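Local atomic coordinates of Thiol:disulfide interchange protein (Klebsiella pneumoniae, PDB entry 6DXN), a protein that probably works as a periplasmic thiol-disulfide oxidoreductase of the DsbA type, exchanging disulfides with partner proteins through a CxxC pair in a thioredoxin fold. Residues Glu76-Ala81 with Lys89-Leu94; Ala81-Val86 with Ala125-Asn130. One frame throughout, in Å; residues are numbered along the deposited sequence.

Contact 1 (Glu76-Ala81 with Lys89-Leu94); sequences EAWAVA and KVEKLL
Trp78 and Ala81, on one helix, meet Glu91 and Val90 on the next. The axes of 76-81 and 89-94 run nearly antiparallel, 157° between their directions, and approach no closer than 10.5 Å, so side chains rather than backbones fill the gap. Both helices belong to the helical domain inserted in the thioredoxin fold, as in DsbA proteins.

The apolar part has two pieces. CB of Ala81 presses on CG1 of Val90 at 3.4 Å, tighter than ordinary van der Waals contact, where the helices stand with the CA atoms of these two residues 6.9 Å apart. Val90 holds CG1 between its backbone N and carbonyl carbon, which turns this methyl to the neighbouring helix. The same methyl lies at the edge of the Trp78 ring, near its plane, 4.2 Å from CZ3.

The second kind of contact is between the indole and the stem of an acid. Trp78 swings its ring out with CG anti to the backbone N (chi1 -170°), bringing the benzo end to Glu91. Trp78 CZ3 lies 3.7 Å from Glu91 CB. Farther along the acid, Trp78 CH2 is 3.9 Å from Glu91 OE1. The approach is oblique, and ring and carboxylate planes stand 62° apart, which excludes a flat stack.

Polar bonds leave the interface. Trp78 NE1 donates to the carbonyl O of Lys61, and Glu91 OE2 forms a salt bridge with Lys61 NZ; Phe29 meets the indole edge-to-face. Lys61, on strand 60-63, thus links both helices to the thioredoxin sheet.

All four touching residues are buried, with 209 Å² covered between the segments. The direct join is therefore carbon packing, while the indole N-H and carboxylate oxygen OE2 find partners at Lys61.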
ATOM      1  N   GLU A  76       9.981   1.919  -7.538  1.00 13.82           N
ATOM      2  CA  GLU A  76      10.021   2.614  -8.788  1.00 13.57           C
ATOM      3  C   GLU A  76       8.934   2.055  -9.710  1.00 13.09           C
ATOM      4  O   GLU A  76       8.222   2.814 -10.366  1.00 12.02           O
ATOM      5  CB  GLU A  76      11.408   2.475  -9.415  1.00 14.74           C
ATOM      6  CG  GLU A  76      11.534   3.137 -10.769  1.00 15.67           C
ATOM      7  CD  GLU A  76      12.920   2.994 -11.369  1.00 16.92           C
ATOM      8  OE1 GLU A  76      13.378   1.846 -11.533  1.00 19.26           O
ATOM      9  OE2 GLU A  76      13.546   4.029 -11.638  1.00 20.47           O
ATOM     10  N   ALA A  77       8.811   0.719  -9.743  1.00 12.35           N
ATOM     11  CA  ALA A  77       7.824   0.078 -10.601  1.00 11.69           C
ATOM     12  C   ALA A  77       6.406   0.491 -10.179  1.00 11.74           C
ATOM     13  O   ALA A  77       5.536   0.715 -11.031  1.00 10.75           O
ATOM     14  CB  ALA A  77       8.002  -1.416 -10.564  1.00 11.87           C
ATOM     15  N   TRP A  78       6.188   0.632  -8.867  1.00 11.31           N
ATOM     16  CA  TRP A  78       4.844   1.004  -8.378  1.00 10.84           C
ATOM     17  C   TRP A  78       4.527   2.454  -8.800  1.00 11.78           C
ATOM     18  O   TRP A  78       3.403   2.768  -9.226  1.00 11.60           O
ATOM     19  CB  TRP A  78       4.767   0.749  -6.867  1.00 10.21           C
ATOM     20  CG  TRP A  78       3.399   0.862  -6.264  1.00  9.69           C
ATOM     21  CD1 TRP A  78       3.036   1.667  -5.225  1.00  9.92           C
ATOM     22  CD2 TRP A  78       2.204   0.173  -6.674  1.00  9.90           C
ATOM     23  NE1 TRP A  78       1.709   1.509  -4.945  1.00  9.73           N
ATOM     24  CE2 TRP A  78       1.169   0.604  -5.818  1.00  9.65           C
ATOM     25  CE3 TRP A  78       1.906  -0.776  -7.663  1.00 10.14           C
ATOM     26  CZ2 TRP A  78      -0.138   0.132  -5.926  1.00  9.16           C
ATOM     27  CZ3 TRP A  78       0.606  -1.222  -7.787  1.00 10.26           C
ATOM     28  CH2 TRP A  78      -0.398  -0.777  -6.920  1.00  9.93           C
ATOM     29  N   ALA A  79       5.538   3.324  -8.708  1.00 13.12           N
ATOM     30  CA  ALA A  79       5.413   4.735  -9.078  1.00 14.05           C
ATOM     31  C   ALA A  79       5.098   4.862 -10.573  1.00 15.24           C
ATOM     32  O   ALA A  79       4.214   5.633 -10.959  1.00 14.49           O
ATOM     33  CB  ALA A  79       6.670   5.474  -8.700  1.00 13.95           C
ATOM     34  N   VAL A  80       5.822   4.100 -11.407  1.00 16.75           N
ATOM     35  CA  VAL A  80       5.578   4.095 -12.848  1.00 18.21           C
ATOM     36  C   VAL A  80       4.181   3.523 -13.100  1.00 19.17           C
ATOM     37  O   VAL A  80       3.450   4.015 -13.970  1.00 22.32           O
ATOM     38  CB  VAL A  80       6.644   3.294 -13.630  1.00 18.60           C
ATOM     39  CG1 VAL A  80       6.202   3.010 -15.055  1.00 20.04           C
ATOM     40  CG2 VAL A  80       8.000   3.976 -13.630  1.00 18.28           C
ATOM     41  N   ALA A  81       3.839   2.469 -12.348  1.00 19.04           N
ATOM     42  CA  ALA A  81       2.551   1.764 -12.461  1.00 19.90           C
ATOM     43  C   ALA A  81       1.362   2.724 -12.315  1.00 21.51           C
ATOM     44  O   ALA A  81       0.372   2.608 -13.052  1.00 22.92           O
ATOM     45  CB  ALA A  81       2.481   0.677 -11.415  1.00 21.34           C
ATOM     46  N   LYS A  89      -3.603  -3.281 -12.514  1.00 36.16           N
ATOM     47  CA  LYS A  89      -3.337  -4.591 -13.135  1.00 34.28           C
ATOM     48  C   LYS A  89      -1.991  -5.183 -12.692  1.00 31.01           C
ATOM     49  O   LYS A  89      -1.899  -6.381 -12.405  1.00 35.05           O
ATOM     50  CB  LYS A  89      -3.297  -4.470 -14.663  1.00 37.52           C
ATOM     51  CG  LYS A  89      -4.598  -4.072 -15.343  1.00 38.56           C
ATOM     52  CD  LYS A  89      -4.491  -4.056 -16.857  1.00 39.67           C
ATOM     53  CE  LYS A  89      -5.795  -3.719 -17.549  1.00 40.85           C
ATOM     54  NZ  LYS A  89      -5.663  -3.778 -19.024  1.00 39.85           N
ATOM     55  N   VAL A  90      -0.954  -4.340 -12.645  1.00 27.28           N
ATOM     56  CA  VAL A  90       0.415  -4.796 -12.370  1.00 23.92           C
ATOM     57  C   VAL A  90       0.569  -5.259 -10.914  1.00 21.03           C
ATOM     58  O   VAL A  90       1.472  -6.054 -10.622  1.00 18.60           O
ATOM     59  CB  VAL A  90       1.453  -3.708 -12.701  1.00 24.60           C
ATOM     60  CG1 VAL A  90       1.427  -2.586 -11.680  1.00 26.22           C
ATOM     61  CG2 VAL A  90       2.864  -4.274 -12.817  1.00 26.88           C
ATOM     62  N   GLU A  91      -0.302  -4.782 -10.014  1.00 18.01           N
ATOM     63  CA  GLU A  91      -0.151  -5.124  -8.607  1.00 17.61           C
ATOM     64  C   GLU A  91      -0.108  -6.655  -8.414  1.00 17.60           C
ATOM     65  O   GLU A  91       0.844  -7.185  -7.843  1.00 14.43           O
ATOM     66  CB  GLU A  91      -1.247  -4.479  -7.744  1.00 17.66           C
ATOM     67  CG  GLU A  91      -0.944  -4.598  -6.260  1.00 18.17           C
ATOM     68  CD  GLU A  91      -1.982  -4.083  -5.271  1.00 18.42           C
ATOM     69  OE1 GLU A  91      -2.971  -3.465  -5.702  1.00 17.22           O
ATOM     70  OE2 GLU A  91      -1.802  -4.336  -4.066  1.00 17.57           O
ATOM     71  N   LYS A  92      -1.140  -7.364  -8.886  1.00 19.09           N
ATOM     72  CA  LYS A  92      -1.227  -8.834  -8.667  1.00 22.48           C
ATOM     73  C   LYS A  92      -0.080  -9.581  -9.358  1.00 21.43           C
ATOM     74  O   LYS A  92       0.355 -10.627  -8.864  1.00 24.02           O
ATOM     75  CB  LYS A  92      -2.578  -9.379  -9.145  1.00 23.16           C
ATOM     76  CG  LYS A  92      -3.787  -8.901  -8.351  1.00 23.92           C
ATOM     77  CD  LYS A  92      -5.117  -9.442  -8.859  1.00 24.60           C
ATOM     78  CE  LYS A  92      -6.329  -8.820  -8.188  1.00 27.60           C
ATOM     79  NZ  LYS A  92      -6.323  -9.011  -6.716  1.00 28.19           N
ATOM     80  N   LEU A  93       0.403  -9.040 -10.479  1.00 21.42           N
ATOM     81  CA  LEU A  93       1.468  -9.657 -11.280  1.00 23.74           C
ATOM     82  C   LEU A  93       2.829  -9.553 -10.574  1.00 22.20           C
ATOM     83  O   LEU A  93       3.689 -10.436 -10.769  1.00 20.83           O
ATOM     84  CB  LEU A  93       1.497  -8.993 -12.658  1.00 25.50           C
ATOM     85  CG  LEU A  93       0.184  -9.056 -13.437  1.00 28.37           C
ATOM     86  CD1 LEU A  93       0.268  -8.218 -14.703  1.00 30.92           C
ATOM     87  CD2 LEU A  93      -0.196 -10.493 -13.768  1.00 29.90           C
ATOM     88  N   LEU A  94       3.022  -8.503  -9.764  1.00 19.97           N
ATOM     89  CA  LEU A  94       4.286  -8.332  -9.023  1.00 18.49           C
ATOM     90  C   LEU A  94       4.288  -9.259  -7.802  1.00 16.91           C
ATOM     91  O   LEU A  94       5.321  -9.837  -7.480  1.00 17.23           O
ATOM     92  CB  LEU A  94       4.490  -6.863  -8.635  1.00 18.03           C
ATOM     93  CG  LEU A  94       4.853  -5.923  -9.785  1.00 19.82           C
ATOM     94  CD1 LEU A  94       4.726  -4.469  -9.369  1.00 20.61           C
ATOM     95  CD2 LEU A  94       6.256  -6.208 -10.301  1.00 19.52           C
TER

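Contact 2 (Ala81-Val86 with Ala125-Asn130); sequences AQYAGV and AEMQSN
The Tyr83 ring touches Met127, a selenomethionine here, along its CD2-CE2 side and Asn130 at its CE1 and hydroxyl end. The selenium lies at the ring edge, in plane: SE is 5.0 Å from the Tyr83 centroid and 90° off the ring normal, a Met-aromatic contact. On that flank Tyr83 CE2 also touches Met127 CG at 3.7 Å. The selenium reaches a second residue at CB of Ala84, 3.9 Å away, so one selenium touches both Tyr83 and Ala84 near the C-terminal end of helix 71-83.

The Asn130 amide plane is turned 46° from the ring, and Asn130 OD1 lies 3.5 Å from Tyr83 CE1. Although Asn130 ND2 comes to 2.9 Å from Tyr83 OH, the angle is poor for a hydrogen bond, and this proximity counts as packing.

Further out, backbone geometry and capping place these groups. Asn130 is the N-cap of helix 131-146; OD1 accepts from the backbone N of Val133, with a weaker bond from that of Met132, fixing the amide's rotation. With CG anti to its own N (chi1 -180°), the cap still leans on the phenol. Gly85, at positive phi, ends the helical course just beyond Ala84, while Ile119 packs against both Ala84 and Met127.

The contact joins the end of helix 71-83 to the turn between helices 121-129 and 131-146. The join is apolar and Met-aromatic packing, with selenium in place of the natural sulfur, plus van der Waals contact between the Asn130 amide and the phenol; the amide's oxygen is committed to capping the following helix.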
ATOM      1  N   ALA A  81       3.839   2.469 -12.348  1.00 19.04           N
ATOM      2  CA  ALA A  81       2.551   1.764 -12.461  1.00 19.90           C
ATOM      3  C   ALA A  81       1.362   2.724 -12.315  1.00 21.51           C
ATOM      4  O   ALA A  81       0.372   2.608 -13.052  1.00 22.92           O
ATOM      5  CB  ALA A  81       2.481   0.677 -11.415  1.00 21.34           C
ATOM      6  N   GLN A  82       1.473   3.659 -11.364  1.00 20.01           N
ATOM      7  CA  GLN A  82       0.406   4.630 -11.047  1.00 23.43           C
ATOM      8  C   GLN A  82       0.425   5.796 -12.045  1.00 24.11           C
ATOM      9  O   GLN A  82      -0.619   6.350 -12.368  1.00 22.17           O
ATOM     10  CB  GLN A  82       0.572   5.133  -9.613  1.00 21.96           C
ATOM     11  CG  GLN A  82       0.436   4.027  -8.583  1.00 23.35           C
ATOM     12  CD  GLN A  82       0.912   4.437  -7.214  1.00 24.84           C
ATOM     13  OE1 GLN A  82       1.683   3.726  -6.577  1.00 30.20           O
ATOM     14  NE2 GLN A  82       0.478   5.600  -6.760  1.00 28.55           N
ATOM     15  N   TYR A  83       1.623   6.159 -12.512  1.00 25.36           N
ATOM     16  CA  TYR A  83       1.789   7.231 -13.499  1.00 28.46           C
ATOM     17  C   TYR A  83       1.196   6.774 -14.836  1.00 28.45           C
ATOM     18  O   TYR A  83       0.541   7.555 -15.533  1.00 26.80           O
ATOM     19  CB  TYR A  83       3.266   7.607 -13.643  1.00 30.75           C
ATOM     20  CG  TYR A  83       3.567   8.521 -14.804  1.00 32.94           C
ATOM     21  CD1 TYR A  83       3.394   9.892 -14.702  1.00 35.33           C
ATOM     22  CD2 TYR A  83       4.031   8.015 -16.009  1.00 35.87           C
ATOM     23  CE1 TYR A  83       3.663  10.735 -15.769  1.00 37.60           C
ATOM     24  CE2 TYR A  83       4.306   8.845 -17.085  1.00 37.48           C
ATOM     25  CZ  TYR A  83       4.122  10.212 -16.964  1.00 38.00           C
ATOM     26  OH  TYR A  83       4.394  11.031 -18.021  1.00 45.19           O
ATOM     27  N   ALA A  84       1.469   5.509 -15.185  1.00 26.12           N
ATOM     28  CA  ALA A  84       0.938   4.886 -16.391  1.00 26.84           C
ATOM     29  C   ALA A  84      -0.519   4.479 -16.143  1.00 27.95           C
ATOM     30  O   ALA A  84      -1.243   4.110 -17.073  1.00 31.81           O
ATOM     31  CB  ALA A  84       1.778   3.693 -16.768  1.00 27.60           C
ATOM     32  N   GLY A  85      -0.918   4.515 -14.867  1.00 26.73           N
ATOM     33  CA  GLY A  85      -2.272   4.183 -14.462  1.00 28.48           C
ATOM     34  C   GLY A  85      -2.580   2.696 -14.562  1.00 29.25           C
ATOM     35  O   GLY A  85      -3.751   2.326 -14.488  1.00 27.13           O
ATOM     36  N   VAL A  86      -1.540   1.855 -14.715  1.00 26.70           N
ATOM     37  CA  VAL A  86      -1.705   0.389 -14.812  1.00 26.40           C
ATOM     38  C   VAL A  86      -1.431  -0.250 -13.444  1.00 25.83           C
ATOM     39  O   VAL A  86      -1.204  -1.466 -13.357  1.00 29.35           O
ATOM     40  CB  VAL A  86      -0.787  -0.228 -15.889  1.00 26.20           C
ATOM     41  CG1 VAL A  86      -1.021   0.402 -17.256  1.00 26.49           C
ATOM     42  CG2 VAL A  86       0.687  -0.146 -15.507  1.00 26.01           C
ATOM     43  N   ALA A 125      11.703   3.023 -19.483  1.00 23.07           N
ATOM     44  CA  ALA A 125      12.899   3.802 -19.192  1.00 23.79           C
ATOM     45  C   ALA A 125      12.551   5.296 -19.193  1.00 24.58           C
ATOM     46  O   ALA A 125      13.036   6.062 -18.352  1.00 24.02           O
ATOM     47  CB  ALA A 125      13.985   3.467 -20.194  1.00 24.77           C
ATOM     48  N   GLU A 126      11.694   5.699 -20.138  0.60 25.66           N
ATOM     49  CA  GLU A 126      11.257   7.094 -20.261  0.60 27.29           C
ATOM     50  C   GLU A 126      10.499   7.511 -18.991  0.60 28.54           C
ATOM     51  O   GLU A 126      10.699   8.616 -18.483  0.60 28.56           O
ATOM     52  CB  GLU A 126      10.400   7.280 -21.517  0.60 27.23           C
ATOM     53  CG  GLU A 126      11.184   7.173 -22.820  0.60 27.12           C
ATOM     54  CD  GLU A 126      10.330   7.167 -24.078  0.60 28.33           C
ATOM     55  OE1 GLU A 126       9.092   7.257 -23.953  0.60 28.91           O
ATOM     56  OE2 GLU A 126      10.902   7.065 -25.185  0.60 29.14           O
HETATM   57  N   MSE A 127       9.644   6.613 -18.484  1.00 28.16           N
HETATM   58  CA  MSE A 127       8.852   6.884 -17.278  1.00 28.64           C
HETATM   59  C   MSE A 127       9.711   6.924 -16.039  1.00 28.06           C
HETATM   60  O   MSE A 127       9.479   7.737 -15.150  1.00 26.31           O
HETATM   61  CB  MSE A 127       7.704   5.874 -17.196  1.00 32.12           C
HETATM   62  CG  MSE A 127       6.684   6.245 -18.280  1.00 37.68           C
HETATM   63 SE   MSE A 127       5.036   5.164 -18.230  1.00 46.11          SE
HETATM   64  CE  MSE A 127       5.777   3.349 -18.390  1.00 44.94           C
ATOM     65  N   GLN A 128      10.727   6.054 -15.981  1.00 26.17           N
ATOM     66  CA  GLN A 128      11.645   6.025 -14.841  1.00 25.78           C
ATOM     67  C   GLN A 128      12.273   7.405 -14.607  1.00 24.36           C
ATOM     68  O   GLN A 128      12.666   7.722 -13.480  1.00 23.82           O
ATOM     69  CB  GLN A 128      12.779   5.025 -15.066  1.00 25.11           C
ATOM     70  CG  GLN A 128      12.392   3.567 -14.879  1.00 26.12           C
ATOM     71  CD  GLN A 128      13.510   2.661 -15.337  1.00 24.91           C
ATOM     72  OE1 GLN A 128      13.831   2.598 -16.517  1.00 27.72           O
ATOM     73  NE2 GLN A 128      14.106   1.940 -14.402  1.00 22.40           N
ATOM     74  N   SER A 129      12.360   8.209 -15.677  1.00 24.40           N
ATOM     75  CA  SER A 129      12.997   9.521 -15.632  1.00 24.86           C
ATOM     76  C   SER A 129      12.009  10.623 -15.211  1.00 25.49           C
ATOM     77  O   SER A 129      12.408  11.597 -14.579  1.00 25.76           O
ATOM     78  CB  SER A 129      13.598   9.850 -16.977  1.00 25.39           C
ATOM     79  OG  SER A 129      14.413   8.790 -17.452  1.00 25.56           O
ATOM     80  N   ASN A 130      10.738  10.449 -15.592  1.00 23.83           N
ATOM     81  CA  ASN A 130       9.644  11.410 -15.367  1.00 24.03           C
ATOM     82  C   ASN A 130       9.737  12.060 -13.975  1.00 21.20           C
ATOM     83  O   ASN A 130       9.945  11.403 -12.943  1.00 18.01           O
ATOM     84  CB  ASN A 130       8.290  10.747 -15.638  1.00 24.31           C
ATOM     85  CG  ASN A 130       7.116  11.681 -15.435  1.00 26.09           C
ATOM     86  OD1 ASN A 130       6.650  11.869 -14.313  1.00 24.13           O
ATOM     87  ND2 ASN A 130       6.592  12.214 -16.525  1.00 26.61           N
TER

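In the fold
From the N terminus, strand 25-29 and strand 60-63 come before the helical part in which both contacts lie. Helix 71-83 is common to them. Contact 1 closes a short loop, seven residues between its segments, folding helix 87-99 back on helix 71-83. Contact 2 closes a longer one of 38 residues, reaching past helices 87-99 and 107-115 to helix 121-129. Their segments alternate along the chain, so the loops cross, sharing Ala81. Their centres are about 10 Å apart, and they also touch: Glu76 OE1 and Gln128 NE2, 3.0 Å apart, form a probable hydrogen bond, and Val80 packs on Met127. Together they tie three helices of the insertion characteristic of DsbA-type thioredoxin folds.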